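PDB 6AUF: beta-lactamase-like protein from Novosphingobium pentaromativorans US6-1, which probably hydrolyses the beta-lactam ring of antibiotics as a metallo-beta-lactamase, using two zinc ions bound in its active site. Local coordinates for residues 54-57 and 62-65. Residues are numbered along the deposited sequence; the frame is centred on the assembly and turned at random.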
loop_
_atom_site.group_PDB
_atom_site.type_symbol
_atom_site.label_atom_id
_atom_site.label_comp_id
_atom_site.label_asym_id
_atom_site.label_seq_id
_atom_site.Cartn_x
_atom_site.Cartn_y
_atom_site.Cartn_z
ATOM N N TRP A 54 -2.250 -6.400 -11.359
ATOM C CA TRP A 54 -3.407 -5.647 -11.807
ATOM C C TRP A 54 -3.778 -4.572 -10.795
ATOM O O TRP A 54 -3.750 -4.812 -9.582
ATOM C CB TRP A 54 -4.589 -6.590 -11.996
ATOM C CG TRP A 54 -4.283 -7.790 -12.853
ATOM C CD1 TRP A 54 -3.842 -9.004 -12.433
ATOM C CD2 TRP A 54 -4.419 -7.882 -14.277
ATOM N NE1 TRP A 54 -3.686 -9.851 -13.504
ATOM C CE2 TRP A 54 -4.037 -9.187 -14.647
ATOM C CE3 TRP A 54 -4.839 -6.989 -15.271
ATOM C CZ2 TRP A 54 -4.058 -9.620 -15.963
ATOM C CZ3 TRP A 54 -4.851 -7.418 -16.579
ATOM C CH2 TRP A 54 -4.461 -8.721 -16.916
ATOM N N TYR A 55 -4.136 -3.390 -11.295
ATOM C CA TYR A 55 -4.775 -2.384 -10.457
ATOM C C TYR A 55 -6.268 -2.666 -10.406
ATOM O O TYR A 55 -6.913 -2.810 -11.447
ATOM C CB TYR A 55 -4.526 -0.973 -10.992
ATOM C CG TYR A 55 -4.958 0.118 -10.035
ATOM C CD1 TYR A 55 -6.263 0.615 -10.039
ATOM C CD2 TYR A 55 -4.057 0.650 -9.115
ATOM C CE1 TYR A 55 -6.650 1.620 -9.160
ATOM C CE2 TYR A 55 -4.433 1.647 -8.233
ATOM C CZ TYR A 55 -5.719 2.126 -8.256
ATOM O OH TYR A 55 -6.058 3.114 -7.368
ATOM N N VAL A 56 -6.816 -2.756 -9.198
ATOM C CA VAL A 56 -8.213 -3.123 -9.013
ATOM C C VAL A 56 -8.821 -2.239 -7.938
ATOM O O VAL A 56 -9.908 -2.526 -7.426
ATOM C CB VAL A 56 -8.356 -4.611 -8.644
ATOM C CG1 VAL A 56 -8.145 -5.490 -9.867
ATOM C CG2 VAL A 56 -7.362 -4.971 -7.542
ATOM N N GLY A 57 -8.117 -1.168 -7.583
ATOM C CA GLY A 57 -8.577 -0.249 -6.566
ATOM C C GLY A 57 -9.520 0.791 -7.133
ATOM O O GLY A 57 -10.070 0.647 -8.229
ATOM N N ALA A 62 -5.326 2.638 -3.956
ATOM C CA ALA A 62 -4.942 1.473 -4.736
ATOM C C ALA A 62 -5.403 0.187 -4.064
ATOM O O ALA A 62 -5.673 0.129 -2.863
ATOM C CB ALA A 62 -3.425 1.418 -4.947
ATOM N N SER A 63 -5.502 -0.852 -4.882
ATOM C CA SER A 63 -5.725 -2.217 -4.431
ATOM C C SER A 63 -5.103 -3.096 -5.502
ATOM O O SER A 63 -5.451 -2.952 -6.679
ATOM C CB SER A 63 -7.213 -2.518 -4.252
ATOM O OG SER A 63 -7.394 -3.760 -3.592
ATOM N N ILE A 64 -4.162 -3.962 -5.114
ATOM C CA ILE A 64 -3.313 -4.677 -6.064
ATOM C C ILE A 64 -3.682 -6.152 -6.081
ATOM O O ILE A 64 -3.762 -6.793 -5.027
ATOM C CB ILE A 64 -1.830 -4.503 -5.727
ATOM C CG1 ILE A 64 -1.507 -3.008 -5.566
ATOM C CG2 ILE A 64 -0.982 -5.187 -6.786
ATOM C CD1 ILE A 64 -1.858 -2.159 -6.772
ATOM N N LEU A 65 -3.891 -6.691 -7.278
ATOM C CA LEU A 65 -4.199 -8.100 -7.471
ATOM C C LEU A 65 -3.047 -8.756 -8.214
ATOM O O LEU A 65 -2.574 -8.234 -9.228
ATOM C CB LEU A 65 -5.509 -8.293 -8.247
ATOM C CG LEU A 65 -5.818 -9.745 -8.626
ATOM C CD1 LEU A 65 -5.892 -10.595 -7.380
ATOM C CD2 LEU A 65 -7.096 -9.856 -9.417
#
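Tyr55 lays the far end of its ring against Ala62, whose CB approaches the ring obliquely and comes to 3.4 Å from Tyr55 CE2. The first torsion explains this reach, since CG stands anti to the backbone N (chi1 -170°) and the ring runs forward along the hairpin. Nearer its root, CD2 meets Ile64 CD1 at 4.3 Å, so one ring spans both residues. The phenol OH is hydrogen-bonded to Thr58 O, which ties the ring to the connecting loop, and Phe258 meets the ring edge-to-face.

Trp54 and Leu65 share the other face of the sheet, touching at their CB atoms. With Trp54 CG beside the backbone N (chi1 -51°), CD1 brings the indole edge to 3.5 Å from Leu65 O, which lies near the ring plane, while NE1 is hydrogen-bonded to Thr67 OG1. Val56 CG2 reaches Leu65 CB at 3.9 Å, the two side chains crossing at a slant and both also touching Ile90 of helix 83-91.

The backbone register is antiparallel: Trp54 and Leu65 form a hydrogen-bonded pair and Tyr55 and Ile64 a non-hydrogen-bonded one. Trp54 N lies 2.8 Å from Leu65 O, and Leu65 N 3.0 Å from Trp54 O; the latter bond is nearly straight (175° at the hydrogen). Val56 N adds a third bond, 2.9 Å to Ser63 O. The side-chain OG of Ser63 is hydrogen-bonded to Asp76 O. This largely buried beta hairpin belongs to the seven-stranded sheet of the metallo-beta-lactamase αβ/βα fold, the side chain of Ala62 about 7 Å from those of the zinc ligands His112 and His251.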